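Local coordinates for toxin-like protein (Paenibacillus larvae subsp. larvae BRL-230010, PDB 5DZQ), which probably transfers ADP-ribose from NAD+ to a target protein, as a mono-ADP-ribosyltransferase toxin of the C3-like group, at residues K30-E33 with K34-A38; K45-T48 with A49-P53; D97-S100 with I101-K104; F54-Y57 with L58-N61. All blocks are in the same frame, centred on the assembly; numbering follows the deposited sequence.

Contact 1 of 4, residues K30-E33 with K34-A38; sequences KAWE and KKLRA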
loop_
_atom_site.group_PDB
_atom_site.type_symbol
_atom_site.label_atom_id
_atom_site.label_comp_id
_atom_site.label_asym_id
_atom_site.label_seq_id
_atom_site.Cartn_x
_atom_site.Cartn_y
_atom_site.Cartn_z
ATOM N N LYS B 30 -15.905 18.526 -5.101
ATOM C CA LYS B 30 -15.822 19.854 -5.699
ATOM C C LYS B 30 -15.981 20.965 -4.664
ATOM O O LYS B 30 -15.304 21.989 -4.734
ATOM C CB LYS B 30 -16.884 20.014 -6.790
ATOM C CG LYS B 30 -16.708 19.104 -8.003
ATOM C CD LYS B 30 -15.809 19.735 -9.066
ATOM C CE LYS B 30 -14.376 19.225 -8.971
ATOM N NZ LYS B 30 -13.458 19.948 -9.897
ATOM N N ALA B 31 -16.885 20.763 -3.713
ATOM C CA ALA B 31 -17.151 21.766 -2.683
ATOM C C ALA B 31 -15.928 21.988 -1.800
ATOM O O ALA B 31 -15.584 23.124 -1.459
ATOM C CB ALA B 31 -18.343 21.348 -1.835
ATOM N N TRP B 32 -15.280 20.893 -1.419
ATOM C CA TRP B 32 -14.074 20.973 -0.601
ATOM C C TRP B 32 -12.951 21.640 -1.387
ATOM O O TRP B 32 -12.281 22.545 -0.883
ATOM C CB TRP B 32 -13.657 19.578 -0.133
ATOM C CG TRP B 32 -12.472 19.549 0.801
ATOM C CD1 TRP B 32 -12.126 20.486 1.741
ATOM C CD2 TRP B 32 -11.485 18.523 0.879
ATOM N NE1 TRP B 32 -10.977 20.097 2.398
ATOM C CE2 TRP B 32 -10.568 18.894 1.886
ATOM C CE3 TRP B 32 -11.286 17.321 0.191
ATOM C CZ2 TRP B 32 -9.473 18.104 2.221
ATOM C CZ3 TRP B 32 -10.202 16.543 0.523
ATOM C CH2 TRP B 32 -9.307 16.934 1.530
ATOM N N GLU B 33 -12.768 21.203 -2.629
ATOM C CA GLU B 33 -11.715 21.734 -3.493
ATOM C C GLU B 33 -11.801 23.259 -3.638
ATOM O O GLU B 33 -10.777 23.943 -3.692
ATOM C CB GLU B 33 -11.778 21.071 -4.871
ATOM C CG GLU B 33 -10.652 21.474 -5.808
ATOM C CD GLU B 33 -10.904 21.052 -7.245
ATOM O OE1 GLU B 33 -12.077 20.823 -7.610
ATOM O OE2 GLU B 33 -9.925 20.951 -8.013
ATOM N N LYS B 34 -13.020 23.788 -3.687
ATOM C CA LYS B 34 -13.208 25.232 -3.824
ATOM C C LYS B 34 -12.775 25.978 -2.568
ATOM O O LYS B 34 -12.431 27.159 -2.623
ATOM C CB LYS B 34 -14.667 25.563 -4.151
ATOM C CG LYS B 34 -15.110 25.107 -5.533
ATOM C CD LYS B 34 -16.532 25.564 -5.849
ATOM C CE LYS B 34 -17.249 24.583 -6.780
ATOM N NZ LYS B 34 -16.599 24.478 -8.114
ATOM N N LYS B 35 -12.777 25.284 -1.435
ATOM C CA LYS B 35 -12.377 25.893 -0.171
ATOM C C LYS B 35 -10.869 25.858 0.045
ATOM O O LYS B 35 -10.353 26.545 0.920
ATOM C CB LYS B 35 -13.072 25.195 1.004
ATOM C CG LYS B 35 -14.547 25.554 1.183
ATOM C CD LYS B 35 -15.039 25.156 2.572
ATOM C CE LYS B 35 -16.418 25.728 2.877
ATOM N NZ LYS B 35 -17.534 24.951 2.256
ATOM N N LEU B 36 -10.158 25.047 -0.732
ATOM C CA LEU B 36 -8.729 24.875 -0.497
ATOM C C LEU B 36 -7.868 25.887 -1.243
ATOM O O LEU B 36 -8.196 26.322 -2.350
ATOM C CB LEU B 36 -8.292 23.465 -0.886
ATOM C CG LEU B 36 -8.925 22.320 -0.100
ATOM C CD1 LEU B 36 -8.414 20.985 -0.626
ATOM C CD2 LEU B 36 -8.621 22.474 1.384
ATOM N N ARG B 37 -6.761 26.259 -0.614
ATOM C CA ARG B 37 -5.718 27.026 -1.274
ATOM C C ARG B 37 -4.987 26.122 -2.265
ATOM O O ARG B 37 -5.075 24.900 -2.168
ATOM C CB ARG B 37 -4.748 27.598 -0.245
ATOM C CG ARG B 37 -5.396 28.586 0.721
ATOM C CD ARG B 37 -4.527 28.788 1.957
ATOM N NE ARG B 37 -3.175 29.230 1.619
ATOM C CZ ARG B 37 -2.796 30.504 1.552
ATOM N NH1 ARG B 37 -3.667 31.471 1.800
ATOM N NH2 ARG B 37 -1.544 30.811 1.240
ATOM N N ALA B 38 -4.264 26.716 -3.206
ATOM C CA ALA B 38 -3.546 25.928 -4.204
ATOM C C ALA B 38 -2.541 24.967 -3.559
ATOM O O ALA B 38 -2.395 23.831 -4.007
ATOM C CB ALA B 38 -2.842 26.845 -5.196
#
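Leu36 lays its two methyl groups against the indole of Trp32 at the C-terminal end of helix 29-35, the first modelled helix of this C3-like ADP-ribosyltransferase fold. This is the tight part of the contact. CD1 of Leu36 stands over one face of the Trp32 indole, 4.1 Å from the centroid of the five-membered ring and 16° off its normal, a CH-pi contact. The indole is brought to its neighbour four residues on by a first torsion that sets CG of Trp32 anti to the backbone N (chi1 -176°). Ala81 O takes the N-H of the ring, and Val44 and Leu82 also touch Trp32, so the indole packs against helices 38-49 and 69-83.

The loose side belongs to the lysines. Lys34, Lys35 and Lys30 are exposed, and Lys34 keeps its aliphatic chain by its own helix, CG lying 3.2 Å from Lys30 O. The backbone tightens as the helix ends: Lys34 N still bonds to Lys30 O four residues back, whereas Lys35 N and Leu36 N bond to Trp32 O and Glu33 O, three back. One salt bridge braces this outer surface, Lys30 NZ reaching Glu33 OE1 at 2.8 Å on the syn lone pair of the carboxylate oxygen.

Contact 2 of 4, residues K45-T48 with A49-P53; sequences KEYT and ANAKP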
loop_
_atom_site.group_PDB
_atom_site.type_symbol
_atom_site.label_atom_id
_atom_site.label_comp_id
_atom_site.label_asym_id
_atom_site.label_seq_id
_atom_site.Cartn_x
_atom_site.Cartn_y
_atom_site.Cartn_z
ATOM N N LYS B 45 -3.051 15.890 -2.472
ATOM C CA LYS B 45 -2.658 14.933 -3.505
ATOM C C LYS B 45 -1.313 14.281 -3.202
ATOM O O LYS B 45 -1.124 13.087 -3.477
ATOM C CB LYS B 45 -2.613 15.614 -4.870
ATOM C CG LYS B 45 -3.989 15.986 -5.399
ATOM C CD LYS B 45 -3.917 16.272 -6.885
ATOM C CE LYS B 45 -5.219 16.820 -7.411
ATOM N NZ LYS B 45 -5.084 17.129 -8.867
ATOM N N GLU B 46 -0.380 15.059 -2.648
ATOM C CA GLU B 46 0.917 14.512 -2.240
ATOM C C GLU B 46 0.720 13.362 -1.257
ATOM O O GLU B 46 1.291 12.278 -1.438
ATOM C CB GLU B 46 1.821 15.578 -1.601
ATOM C CG GLU B 46 3.183 15.007 -1.134
ATOM C CD GLU B 46 4.148 16.066 -0.603
ATOM O OE1 GLU B 46 4.886 15.775 0.359
ATOM O OE2 GLU B 46 4.178 17.183 -1.157
ATOM N N TYR B 47 -0.088 13.610 -0.231
ATOM C CA TYR B 47 -0.431 12.599 0.770
ATOM C C TYR B 47 -1.062 11.369 0.129
ATOM O O TYR B 47 -0.622 10.241 0.378
ATOM C CB TYR B 47 -1.401 13.131 1.862
ATOM C CG TYR B 47 -1.972 11.954 2.643
ATOM C CD1 TYR B 47 -1.239 11.347 3.656
ATOM C CD2 TYR B 47 -3.196 11.382 2.291
ATOM C CE1 TYR B 47 -1.738 10.222 4.329
ATOM C CE2 TYR B 47 -3.681 10.268 2.938
ATOM C CZ TYR B 47 -2.944 9.687 3.954
ATOM O OH TYR B 47 -3.443 8.576 4.599
ATOM N N THR B 48 -2.106 11.568 -0.670
ATOM C CA THR B 48 -2.876 10.416 -1.148
ATOM C C THR B 48 -1.989 9.508 -2.003
ATOM O O THR B 48 -2.160 8.290 -2.002
ATOM C CB THR B 48 -4.134 10.832 -1.949
ATOM O OG1 THR B 48 -3.750 11.630 -3.061
ATOM C CG2 THR B 48 -5.104 11.638 -1.069
ATOM N N ALA B 49 -1.014 10.091 -2.695
ATOM C CA ALA B 49 -0.119 9.304 -3.559
ATOM C C ALA B 49 1.114 8.756 -2.817
ATOM O O ALA B 49 1.851 7.930 -3.345
ATOM C CB ALA B 49 0.337 10.151 -4.758
ATOM N N ASN B 50 1.346 9.234 -1.599
ATOM C CA ASN B 50 2.557 8.882 -0.860
ATOM C C ASN B 50 2.174 8.689 0.611
ATOM O O ASN B 50 2.827 9.211 1.510
ATOM C CB ASN B 50 3.634 9.978 -1.036
ATOM C CG ASN B 50 5.021 9.542 -0.591
ATOM O OD1 ASN B 50 5.376 8.375 -0.704
ATOM N ND2 ASN B 50 5.836 10.501 -0.115
ATOM N N ALA B 51 1.080 7.970 0.853
ATOM C CA ALA B 51 0.488 7.944 2.195
ATOM C C ALA B 51 1.333 7.220 3.247
ATOM O O ALA B 51 1.419 7.668 4.396
ATOM C CB ALA B 51 -0.903 7.318 2.142
ATOM N N LYS B 52 1.943 6.095 2.871
ATOM C CA LYS B 52 2.646 5.266 3.858
ATOM C C LYS B 52 3.722 6.018 4.677
ATOM O O LYS B 52 3.742 5.901 5.903
ATOM C CB LYS B 52 3.268 4.036 3.172
ATOM C CG LYS B 52 4.100 3.161 4.084
ATOM C CD LYS B 52 4.720 2.021 3.286
ATOM C CE LYS B 52 5.757 1.257 4.085
ATOM N NZ LYS B 52 5.183 0.727 5.351
ATOM N N PRO B 53 4.608 6.801 4.027
ATOM C CA PRO B 53 5.605 7.481 4.868
ATOM C C PRO B 53 5.022 8.482 5.881
ATOM O O PRO B 53 5.576 8.609 6.974
ATOM C CB PRO B 53 6.481 8.231 3.850
ATOM C CG PRO B 53 6.217 7.576 2.561
ATOM C CD PRO B 53 4.850 7.036 2.593
HETATM O O HOH W 1 -0.663 6.253 -1.171
#
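Ala51 sets its methyl group over one face of the Tyr47 ring, CB standing 4.0 Å from the ring centroid and 28° off the normal in a CH-pi contact. The methyl sits toward the phenol end, with Ala51 CB 3.6 Å from Tyr47 CZ. With chi1 at 166° the Tyr47 ring swings away from its own N-H and reaches the next turn.

The backbone that puts Ala51 there is the junction between helices 38-49 and 51-60. Ala49 N bonds to Lys45 O at 3.1 Å, and Asn50 N to Tyr47 O at 3.0 Å, three residues back. Asn50 then leaves helical angles, and a water spans the break, donating to Thr48 O at 2.7 Å and accepting from Ala51 N at 3.2 Å.

Further out, Tyr47 OH is hydrogen-bonded to Asn55 ND2 and Ser140 OG, while the ring of Tyr138 meets that of Tyr47 edge-to-face. Asn50 OD1 accepts from Thr99 N of the second subunit, and Lys74 NZ makes a salt bridge with Glu46 OE1. The chemistry is thus divided: the pi face of the ring takes the methyl, the phenol oxygen is tied down by polar groups, and water accepts the N-H of Ala51 where the helix breaks.

Contact 3 of 4, residues D97-S100 with I101-K104; sequences DDTS and IFGK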
loop_
_atom_site.group_PDB
_atom_site.type_symbol
_atom_site.label_atom_id
_atom_site.label_comp_id
_atom_site.label_asym_id
_atom_site.label_seq_id
_atom_site.Cartn_x
_atom_site.Cartn_y
_atom_site.Cartn_z
ATOM N N ASP B 97 -7.596 -4.692 5.679
ATOM C CA ASP B 97 -6.284 -4.658 6.327
ATOM C C ASP B 97 -5.767 -6.079 6.467
ATOM O O ASP B 97 -6.549 -7.033 6.459
ATOM C CB ASP B 97 -6.354 -3.975 7.706
ATOM C CG ASP B 97 -6.416 -2.453 7.619
ATOM O OD1 ASP B 97 -5.401 -1.832 7.206
ATOM O OD2 ASP B 97 -7.472 -1.872 7.976
ATOM N N ASP B 98 -4.448 -6.241 6.580
ATOM C CA ASP B 98 -3.929 -7.545 6.942
ATOM C C ASP B 98 -3.891 -7.631 8.461
ATOM O O ASP B 98 -4.193 -6.661 9.158
ATOM C CB ASP B 98 -2.548 -7.811 6.316
ATOM C CG ASP B 98 -1.519 -6.746 6.656
ATOM O OD1 ASP B 98 -1.416 -6.345 7.836
ATOM O OD2 ASP B 98 -0.790 -6.323 5.729
ATOM N N THR B 99 -3.519 -8.789 8.971
ATOM C CA THR B 99 -3.637 -9.062 10.393
ATOM C C THR B 99 -2.627 -8.296 11.260
ATOM O O THR B 99 -2.726 -8.314 12.486
ATOM C CB THR B 99 -3.475 -10.553 10.651
ATOM O OG1 THR B 99 -3.331 -10.775 12.057
ATOM C CG2 THR B 99 -2.233 -11.065 9.937
ATOM N N SER B 100 -1.667 -7.623 10.626
ATOM C CA SER B 100 -0.635 -6.893 11.363
ATOM C C SER B 100 -1.225 -5.746 12.185
ATOM O O SER B 100 -0.614 -5.305 13.155
ATOM C CB SER B 100 0.444 -6.355 10.408
ATOM O OG SER B 100 -0.065 -5.337 9.558
ATOM N N ILE B 101 -2.418 -5.277 11.821
ATOM C CA ILE B 101 -3.048 -4.199 12.586
ATOM C C ILE B 101 -3.392 -4.619 14.016
ATOM O O ILE B 101 -3.736 -3.773 14.844
ATOM C CB ILE B 101 -4.338 -3.693 11.922
ATOM C CG1 ILE B 101 -5.391 -4.804 11.888
ATOM C CG2 ILE B 101 -4.051 -3.145 10.525
ATOM C CD1 ILE B 101 -6.756 -4.317 11.457
ATOM N N PHE B 102 -3.304 -5.914 14.304
ATOM C CA PHE B 102 -3.643 -6.436 15.628
ATOM C C PHE B 102 -2.439 -6.548 16.565
ATOM O O PHE B 102 -2.613 -6.761 17.763
ATOM C CB PHE B 102 -4.298 -7.815 15.516
ATOM C CG PHE B 102 -5.597 -7.808 14.768
ATOM C CD1 PHE B 102 -6.549 -6.832 15.018
ATOM C CD2 PHE B 102 -5.853 -8.762 13.800
ATOM C CE1 PHE B 102 -7.751 -6.820 14.320
ATOM C CE2 PHE B 102 -7.051 -8.753 13.093
ATOM C CZ PHE B 102 -7.998 -7.781 13.360
ATOM N N GLY B 103 -1.230 -6.434 16.027
ATOM C CA GLY B 103 -0.031 -6.604 16.839
ATOM C C GLY B 103 0.591 -7.987 16.723
ATOM O O GLY B 103 0.002 -8.890 16.129
ATOM N N LYS B 104 1.778 -8.162 17.308
ATOM C CA LYS B 104 2.578 -9.366 17.077
ATOM C C LYS B 104 1.950 -10.644 17.620
ATOM O O LYS B 104 2.075 -11.706 17.009
ATOM C CB LYS B 104 3.977 -9.199 17.682
ATOM C CG LYS B 104 4.941 -8.367 16.842
ATOM C CD LYS B 104 6.358 -8.421 17.420
ATOM C CE LYS B 104 7.341 -7.607 16.583
ATOM N NZ LYS B 104 8.703 -7.583 17.195
#
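Ile101 packs against Asp97 and Asp98 in the 3-10 turn that leads out of edge strand 91-97. Its CB lies 4.1 Å from Asp98 O, and from there the side chain branches two ways. CG1 of Ile101 lies between the backbone N and the carbonyl carbon (chi1 64°), which brings it to 3.5 Å from Asp98 O and, on another side, over the centre of the Phe102 ring, 3.9 Å above its plane. Beyond it, CD1 of Ile101 comes to 3.8 Å from Asp97 CB. On the other branch, CG2 of Ile101 meets Asp97 CB at 3.7 Å, so the two methyls close on that carbon together, the side chains crossing at about a right angle. Val154 of the neighbouring strand 154-160 touches both Ile101 and Phe102, and the carboxylate of Asp97 goes to Arg95 in a salt bridge.

The turn beneath is held by bonds three residues apart. Phe102 N donates to Thr99 O at 3.1 Å and Gly103 N to Ser100 O, while the link from Ile101 N to Asp98 O is long and weak. Thr99 OG1 bonds to Gln107 O, tying the turn to the helix that follows. At the start of the turn Asp98 forms an Asx turn: OD1 of Asp98 accepts from Ser100 N at 3.1 Å, met on the anti side and 25° out of the carboxylate plane. A carboxylate is thereby placed against a backbone N-H as the turn begins, which may draw some of its negative charge toward OD1.

Contact 4 of 4, residues F54-Y57 with L58-N61; sequences FNTY and LRAN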
loop_
_atom_site.group_PDB
_atom_site.type_symbol
_atom_site.label_atom_id
_atom_site.label_comp_id
_atom_site.label_asym_id
_atom_site.label_seq_id
_atom_site.Cartn_x
_atom_site.Cartn_y
_atom_site.Cartn_z
ATOM N N PHE B 54 3.958 9.191 5.513
ATOM C CA PHE B 54 3.234 10.038 6.460
ATOM C C PHE B 54 2.704 9.200 7.627
ATOM O O PHE B 54 2.878 9.533 8.799
ATOM C CB PHE B 54 2.038 10.737 5.800
ATOM C CG PHE B 54 2.404 11.870 4.885
ATOM C CD1 PHE B 54 2.645 11.639 3.536
ATOM C CD2 PHE B 54 2.474 13.166 5.367
ATOM C CE1 PHE B 54 2.971 12.685 2.672
ATOM C CE2 PHE B 54 2.807 14.220 4.514
ATOM C CZ PHE B 54 3.048 13.976 3.166
ATOM N N ASN B 55 2.009 8.127 7.296
ATOM C CA ASN B 55 1.337 7.353 8.335
ATOM C C ASN B 55 2.273 6.523 9.200
ATOM O O ASN B 55 2.005 6.328 10.386
ATOM C CB ASN B 55 0.269 6.470 7.706
ATOM C CG ASN B 55 -0.855 7.285 7.088
ATOM O OD1 ASN B 55 -1.117 8.405 7.507
ATOM N ND2 ASN B 55 -1.512 6.731 6.084
ATOM N N THR B 56 3.376 6.029 8.639
ATOM C CA THR B 56 4.301 5.283 9.474
ATOM C C THR B 56 4.973 6.261 10.458
ATOM O O THR B 56 5.215 5.918 11.613
ATOM C CB THR B 56 5.352 4.508 8.630
ATOM O OG1 THR B 56 6.045 5.412 7.770
ATOM C CG2 THR B 56 4.670 3.466 7.780
ATOM N N TYR B 57 5.239 7.489 10.021
ATOM C CA TYR B 57 5.775 8.513 10.931
ATOM C C TYR B 57 4.801 8.801 12.084
ATOM O O TYR B 57 5.190 8.877 13.257
ATOM C CB TYR B 57 6.075 9.818 10.185
ATOM C CG TYR B 57 6.422 11.008 11.095
ATOM C CD1 TYR B 57 7.648 11.087 11.739
ATOM C CD2 TYR B 57 5.517 12.050 11.297
ATOM C CE1 TYR B 57 7.972 12.176 12.566
ATOM C CE2 TYR B 57 5.824 13.136 12.118
ATOM C CZ TYR B 57 7.051 13.196 12.751
ATOM O OH TYR B 57 7.360 14.274 13.574
ATOM N N LEU B 58 3.533 8.970 11.746
ATOM C CA LEU B 58 2.524 9.304 12.750
ATOM C C LEU B 58 2.327 8.150 13.739
ATOM O O LEU B 58 2.230 8.359 14.957
ATOM C CB LEU B 58 1.204 9.662 12.058
ATOM C CG LEU B 58 1.221 11.017 11.344
ATOM C CD1 LEU B 58 -0.019 11.190 10.506
ATOM C CD2 LEU B 58 1.315 12.156 12.372
ATOM N N ARG B 59 2.288 6.928 13.218
ATOM C CA ARG B 59 2.096 5.749 14.060
ATOM C C ARG B 59 3.304 5.496 14.953
ATOM O O ARG B 59 3.154 5.083 16.096
ATOM C CB ARG B 59 1.813 4.507 13.205
ATOM C CG ARG B 59 0.427 4.502 12.576
ATOM C CD ARG B 59 0.184 3.240 11.791
ATOM N NE ARG B 59 -0.888 3.429 10.825
ATOM C CZ ARG B 59 -0.724 3.350 9.510
ATOM N NH1 ARG B 59 0.471 3.060 9.010
ATOM N NH2 ARG B 59 -1.758 3.543 8.696
ATOM N N ALA B 60 4.504 5.773 14.447
ATOM C CA ALA B 60 5.706 5.499 15.213
ATOM C C ALA B 60 5.707 6.319 16.500
ATOM O O ALA B 60 6.188 5.867 17.534
ATOM C CB ALA B 60 6.943 5.797 14.392
ATOM N N ASN B 61 5.138 7.517 16.433
ATOM C CA ASN B 61 5.181 8.440 17.559
ATOM C C ASN B 61 3.820 8.625 18.230
ATOM O O ASN B 61 3.609 9.588 18.986
ATOM C CB ASN B 61 5.731 9.780 17.087
ATOM C CG ASN B 61 7.108 9.646 16.470
ATOM O OD1 ASN B 61 8.056 9.239 17.148
ATOM N ND2 ASN B 61 7.231 9.986 15.182
#
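Tyr57 O takes two weak hydrogen bonds from one residue, Asn61, which closes the C-terminal end of helix 51-60. Asn61 ND2 reaches Tyr57 O at 3.0 Å, though with a bent N-H...O angle of 122°, and Asn61 N lies 3.5 Å from Tyr57 O. As the first residue to leave helical angles, Asn61 thus turns its amide back onto the last turn. The same ND2 of Asn61 lies over one face of the Tyr57 ring, 3.5 Å from CE1, with the amide and ring planes 71° apart. A chi1 of 171° swings the Tyr57 ring out and toward the C-terminal end, where Asn61 ND2 meets its face. Its hydroxyl is bonded to Asp72 OD1 and Lys68 N, and the ring packs on Ile71 and Ile75 of helix 69-83.

Before this end, regular bonds run from Leu58 N to Phe54 O, from Arg59 N to Asn55 O at 2.9 Å, and from Ala60 N to Thr56 O. Leu58 CG lies 3.4 Å from Phe54 O, and its side chain goes on to meet Leu65, Tyr138 and Ile75.

Another flank of the helix carries a flat group of a different kind. Arg59 runs extended from CG to NE, heading back toward the start of the helix past Asn55 O, and NE makes a salt bridge with Glu135. Asn55, whose OD1 accepts from Tyr138 N, brings its CB under the guanidinium rather than its amide: Asn55 CB sits 3.3 Å from the guanidinium plane of Arg59, displaced toward the rim, and 3.7 Å from NH1.

How the contacts relate
Contacts 1, 2 and 4 follow one another along the N-terminal helices, and contact 3 comes later, after strand 91-97 of the five-stranded mixed sheet. Contact 1 closes helix 29-35, contact 2 joins helix 38-49 to helix 51-60, and contact 4 ends that last helix. Contacts 2 and 4 share helix 51-60, have centres 12 Å apart and touch, Phe54 packing on Tyr47. Contacts 1 and 3 lie on opposite sides of the chain's centre, about 35 Å apart between centres. In the assembly, Asn50 of contact 2 meets Asp98 and Thr99 of contact 3 in the second subunit, so the helical region and the post-strand turn share an interface.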